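Local structure of phospholipase C-beta (PLC-beta) (Sepia officinalis, 3QR0) at residues Ser336-Thr348 and Thr569-Ser581. The protein is a multidomain phospholipase C-beta family protein with PH, EF-hand, TIM-barrel and C2 modules and a bound calcium ion. Sequence-based numbering, arbitrary orientation.
Sequences SSHNTYLTGHQLT and TRIYPKGTRVDSS. With CA (calcium ion), chain B.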
loop_
_atom_site.group_PDB
_atom_site.type_symbol
_atom_site.label_atom_id
_atom_site.label_comp_id
_atom_site.label_asym_id
_atom_site.label_seq_id
_atom_site.Cartn_x
_atom_site.Cartn_y
_atom_site.Cartn_z
ATOM N N SER A 336 10.690 0.744 4.606
ATOM C CA SER A 336 11.337 1.163 5.851
ATOM C C SER A 336 10.625 2.285 6.619
ATOM O O SER A 336 10.185 3.282 6.034
ATOM C CB SER A 336 12.765 1.620 5.554
ATOM O OG SER A 336 13.519 0.571 4.978
ATOM N N SER A 337 10.567 2.118 7.941
ATOM C CA SER A 337 9.901 3.044 8.850
ATOM C C SER A 337 10.903 3.755 9.772
ATOM O O SER A 337 11.826 3.129 10.288
ATOM C CB SER A 337 8.893 2.265 9.698
ATOM O OG SER A 337 8.526 2.982 10.856
ATOM N N HIS A 338 10.703 5.058 9.978
ATOM C CA HIS A 338 11.507 5.868 10.910
ATOM C C HIS A 338 10.773 6.103 12.244
ATOM O O HIS A 338 9.553 6.300 12.246
ATOM C CB HIS A 338 11.822 7.235 10.281
ATOM C CG HIS A 338 12.459 8.206 11.231
ATOM N ND1 HIS A 338 11.822 9.344 11.677
ATOM C CD2 HIS A 338 13.675 8.201 11.825
ATOM C CE1 HIS A 338 12.619 9.998 12.503
ATOM N NE2 HIS A 338 13.750 9.325 12.611
ATOM N N ASN A 339 11.532 6.144 13.352
ATOM C CA ASN A 339 10.990 6.302 14.730
ATOM C C ASN A 339 9.599 5.686 14.811
ATOM O O ASN A 339 8.596 6.364 15.068
ATOM C CB ASN A 339 10.972 7.777 15.196
ATOM C CG ASN A 339 12.347 8.292 15.657
ATOM O OD1 ASN A 339 13.320 7.538 15.762
ATOM N ND2 ASN A 339 12.418 9.591 15.945
ATOM N N THR A 340 9.576 4.383 14.575
ATOM C CA THR A 340 8.360 3.610 14.352
ATOM C C THR A 340 7.389 3.688 15.527
ATOM O O THR A 340 6.169 3.663 15.339
ATOM C CB THR A 340 8.734 2.133 14.106
ATOM O OG1 THR A 340 9.770 2.068 13.116
ATOM C CG2 THR A 340 7.522 1.316 13.651
ATOM N N TYR A 341 7.949 3.782 16.731
ATOM C CA TYR A 341 7.185 3.892 17.975
ATOM C C TYR A 341 6.260 5.115 18.068
ATOM O O TYR A 341 5.297 5.093 18.830
ATOM C CB TYR A 341 8.133 3.855 19.198
ATOM C CG TYR A 341 9.195 4.936 19.188
ATOM C CD1 TYR A 341 8.980 6.150 19.835
ATOM C CD2 TYR A 341 10.411 4.744 18.534
ATOM C CE1 TYR A 341 9.940 7.148 19.826
ATOM C CE2 TYR A 341 11.370 5.735 18.511
ATOM C CZ TYR A 341 11.132 6.938 19.165
ATOM O OH TYR A 341 12.078 7.930 19.151
ATOM N N LEU A 342 6.541 6.171 17.301
ATOM C CA LEU A 342 5.756 7.408 17.371
ATOM C C LEU A 342 4.502 7.357 16.497
ATOM O O LEU A 342 4.564 6.983 15.320
ATOM C CB LEU A 342 6.618 8.613 16.974
ATOM C CG LEU A 342 7.792 8.906 17.910
ATOM C CD1 LEU A 342 8.666 10.025 17.353
ATOM C CD2 LEU A 342 7.309 9.241 19.326
ATOM N N THR A 343 3.364 7.738 17.071
ATOM C CA THR A 343 2.106 7.740 16.331
ATOM C C THR A 343 1.661 9.137 15.905
ATOM O O THR A 343 0.636 9.273 15.241
ATOM C CB THR A 343 0.986 7.070 17.131
ATOM O OG1 THR A 343 0.769 7.788 18.352
ATOM C CG2 THR A 343 1.359 5.616 17.425
ATOM N N GLY A 344 2.431 10.163 16.275
ATOM C CA GLY A 344 2.145 11.535 15.855
ATOM C C GLY A 344 3.374 12.433 15.796
ATOM O O GLY A 344 4.344 12.127 15.101
ATOM N N HIS A 345 3.314 13.534 16.543
ATOM C CA HIS A 345 4.349 14.569 16.567
ATOM C C HIS A 345 5.620 14.028 17.223
ATOM O O HIS A 345 5.546 13.236 18.169
ATOM C CB HIS A 345 3.812 15.763 17.359
ATOM C CG HIS A 345 4.550 17.048 17.141
ATOM N ND1 HIS A 345 5.627 17.430 17.912
ATOM C CD2 HIS A 345 4.313 18.078 16.292
ATOM C CE1 HIS A 345 6.043 18.623 17.524
ATOM N NE2 HIS A 345 5.263 19.038 16.541
ATOM N N GLN A 346 6.776 14.453 16.718
ATOM C CA GLN A 346 8.073 13.962 17.206
ATOM C C GLN A 346 8.414 14.401 18.635
ATOM O O GLN A 346 9.213 13.742 19.309
ATOM C CB GLN A 346 9.209 14.416 16.281
ATOM C CG GLN A 346 9.149 13.873 14.857
ATOM C CD GLN A 346 9.420 12.384 14.778
ATOM O OE1 GLN A 346 10.471 11.913 15.201
ATOM N NE2 GLN A 346 8.471 11.639 14.231
ATOM N N LEU A 347 7.843 15.515 19.084
ATOM C CA LEU A 347 8.193 16.096 20.384
ATOM C C LEU A 347 7.097 15.984 21.437
ATOM O O LEU A 347 7.400 15.882 22.619
ATOM C CB LEU A 347 8.573 17.568 20.228
ATOM C CG LEU A 347 9.669 17.910 19.220
ATOM C CD1 LEU A 347 9.882 19.417 19.206
ATOM C CD2 LEU A 347 10.961 17.179 19.540
ATOM N N THR A 348 5.833 16.017 21.012
ATOM C CA THR A 348 4.702 16.034 21.941
ATOM C C THR A 348 3.738 14.863 21.776
ATOM O O THR A 348 2.699 14.829 22.437
ATOM C CB THR A 348 3.887 17.332 21.766
ATOM O OG1 THR A 348 3.448 17.434 20.404
ATOM C CG2 THR A 348 4.737 18.553 22.120
ATOM N N THR A 569 22.601 1.538 2.338
ATOM C CA THR A 569 22.400 2.843 2.952
ATOM C C THR A 569 20.990 2.921 3.518
ATOM O O THR A 569 20.012 2.574 2.845
ATOM C CB THR A 569 22.554 4.002 1.945
ATOM O OG1 THR A 569 23.753 3.836 1.197
ATOM C CG2 THR A 569 22.611 5.358 2.671
ATOM N N ARG A 570 20.898 3.368 4.762
ATOM C CA ARG A 570 19.625 3.755 5.350
ATOM C C ARG A 570 19.582 5.277 5.430
ATOM O O ARG A 570 20.581 5.913 5.746
ATOM C CB ARG A 570 19.468 3.137 6.741
ATOM C CG ARG A 570 18.187 3.528 7.467
ATOM C CD ARG A 570 17.976 2.668 8.714
ATOM N NE ARG A 570 16.745 3.042 9.408
ATOM C CZ ARG A 570 16.631 4.038 10.288
ATOM N NH1 ARG A 570 17.679 4.784 10.625
ATOM N NH2 ARG A 570 15.448 4.284 10.848
ATOM N N ILE A 571 18.417 5.849 5.147
ATOM C CA ILE A 571 18.212 7.294 5.209
ATOM C C ILE A 571 17.103 7.553 6.213
ATOM O O ILE A 571 16.165 6.763 6.303
ATOM C CB ILE A 571 17.774 7.861 3.841
ATOM C CG1 ILE A 571 18.657 7.318 2.712
ATOM C CG2 ILE A 571 17.764 9.398 3.870
ATOM C CD1 ILE A 571 20.036 7.940 2.633
ATOM N N TYR A 572 17.202 8.634 6.984
ATOM C CA TYR A 572 16.105 9.009 7.878
ATOM C C TYR A 572 15.941 10.527 7.974
ATOM O O TYR A 572 16.904 11.272 7.756
ATOM C CB TYR A 572 16.278 8.364 9.261
ATOM C CG TYR A 572 17.522 8.774 9.994
ATOM C CD1 TYR A 572 17.501 9.843 10.881
ATOM C CD2 TYR A 572 18.725 8.089 9.813
ATOM C CE1 TYR A 572 18.636 10.232 11.560
ATOM C CE2 TYR A 572 19.875 8.471 10.497
ATOM C CZ TYR A 572 19.823 9.545 11.369
ATOM O OH TYR A 572 20.943 9.951 12.064
ATOM N N PRO A 573 14.714 10.992 8.283
ATOM C CA PRO A 573 14.456 12.431 8.255
ATOM C C PRO A 573 15.211 13.221 9.323
ATOM O O PRO A 573 15.447 12.727 10.422
ATOM C CB PRO A 573 12.934 12.535 8.469
ATOM C CG PRO A 573 12.509 11.222 9.006
ATOM C CD PRO A 573 13.485 10.211 8.492
ATOM N N LYS A 574 15.597 14.442 8.970
ATOM C CA LYS A 574 16.266 15.357 9.896
ATOM C C LYS A 574 15.369 15.764 11.069
ATOM O O LYS A 574 14.139 15.739 10.973
ATOM C CB LYS A 574 16.744 16.612 9.152
ATOM C CG LYS A 574 15.631 17.433 8.501
ATOM C CD LYS A 574 16.182 18.566 7.632
ATOM C CE LYS A 574 15.095 19.131 6.728
ATOM N NZ LYS A 574 15.573 20.273 5.899
ATOM N N GLY A 575 16.004 16.167 12.163
ATOM C CA GLY A 575 15.310 16.523 13.392
ATOM C C GLY A 575 14.372 17.721 13.321
ATOM O O GLY A 575 13.475 17.848 14.163
ATOM N N THR A 576 14.566 18.598 12.336
ATOM C CA THR A 576 13.712 19.783 12.184
ATOM C C THR A 576 12.297 19.453 11.704
ATOM O O THR A 576 11.396 20.288 11.828
ATOM C CB THR A 576 14.322 20.830 11.213
ATOM O OG1 THR A 576 14.694 20.190 9.985
ATOM C CG2 THR A 576 15.539 21.493 11.829
ATOM N N ARG A 577 12.093 18.254 11.156
ATOM C CA ARG A 577 10.752 17.807 10.760
ATOM C C ARG A 577 9.983 17.317 11.983
ATOM O O ARG A 577 9.577 16.158 12.058
ATOM C CB ARG A 577 10.840 16.694 9.713
ATOM C CG ARG A 577 11.476 17.107 8.400
ATOM C CD ARG A 577 11.606 15.910 7.471
ATOM N NE ARG A 577 12.229 16.254 6.195
ATOM C CZ ARG A 577 11.599 16.800 5.156
ATOM N NH1 ARG A 577 10.300 17.089 5.205
ATOM N NH2 ARG A 577 12.283 17.066 4.052
ATOM N N VAL A 578 9.778 18.220 12.934
ATOM C CA VAL A 578 9.169 17.886 14.219
ATOM C C VAL A 578 7.709 17.426 14.093
ATOM O O VAL A 578 7.209 16.712 14.967
ATOM C CB VAL A 578 9.276 19.067 15.222
ATOM C CG1 VAL A 578 10.734 19.365 15.541
ATOM C CG2 VAL A 578 8.566 20.322 14.697
ATOM N N ASP A 579 7.046 17.806 12.996
ATOM C CA ASP A 579 5.660 17.391 12.734
ATOM C C ASP A 579 5.546 16.025 12.042
ATOM O O ASP A 579 4.446 15.608 11.649
ATOM C CB ASP A 579 4.916 18.462 11.918
ATOM C CG ASP A 579 5.531 18.706 10.532
ATOM O OD1 ASP A 579 6.667 18.250 10.245
ATOM O OD2 ASP A 579 4.857 19.389 9.728
ATOM N N SER A 580 6.686 15.347 11.893
ATOM C CA SER A 580 6.766 14.000 11.325
ATOM C C SER A 580 6.495 13.971 9.821
ATOM O O SER A 580 6.147 12.927 9.262
ATOM C CB SER A 580 5.865 13.018 12.088
ATOM O OG SER A 580 6.124 13.088 13.486
ATOM N N SER A 581 6.703 15.113 9.167
ATOM C CA SER A 581 6.617 15.204 7.722
ATOM C C SER A 581 7.749 14.381 7.106
ATOM O O SER A 581 8.740 14.080 7.769
ATOM C CB SER A 581 6.712 16.664 7.270
ATOM O OG SER A 581 7.975 17.209 7.609
HETATM CA CA CA B . 15.514 7.548 16.374
HETATM O O HOH W 1 14.092 1.897 9.628
HETATM O O HOH W 2 15.871 8.997 14.449
HETATM O O HOH W 3 15.457 9.930 16.978
#
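S580 and Q346 lock the two loops together through one hydroxyl. S580 OG donates to G344 O at 2.6 Å, tilted 23° from the carbonyl plane, and accepts an almost straight bond from Q346 NE2 at 2.9 Å, lying in the plane of that amide. Q346 reaches it by folding back, its chain turned about the CB-CG bond (chi2 -69°), while its backbone N donates to V578 O (2.9 Å). The other end of the amide, OE1, takes an in-plane bond from N339 ND2, which fixes the rotation of both amides and leaves N339 OD1 directed at the calcium ion, 2.3 Å away. Q346 is thus a second-shell residue, linking the loop contact to the metal site, to which E368, D370, E417 and waters 2 and 3 also contribute. V578 O also sits over the centre of the H345 ring, 3.2 Å above its plane, and L347 CD1 packs on V578 CG1.

Nearer the strand, P573 sets CG over one face of the H338 ring, toward its rim, a CH-pi contact with CG 3.7 Å from the imidazole centroid; N339 CG lies on the opposite face. With CG anti to the backbone N (chi1 171°), the H338 ring is sandwiched there; ND1 hydrogen-bonds N599 OD1 and NE2 hydrogen-bonds water 2. H338 CD2 meets Y572 CB at 3.7 Å, but the two rings are too far displaced to stack. R570, extended from CG to NE, donates through NE to water 1, which donates to S337 O; NH2 makes a salt bridge to E368, and S543 also holds the guanidinium.

The contact joins X and Y parts of the TIM-barrel-like domain: the loop after strand 332-334 meets the C-terminal end of strand 569-572, between strands 540-545 and 595-596, and the loop that follows it, while helix 354-361 packs against S337, T340 and Y341.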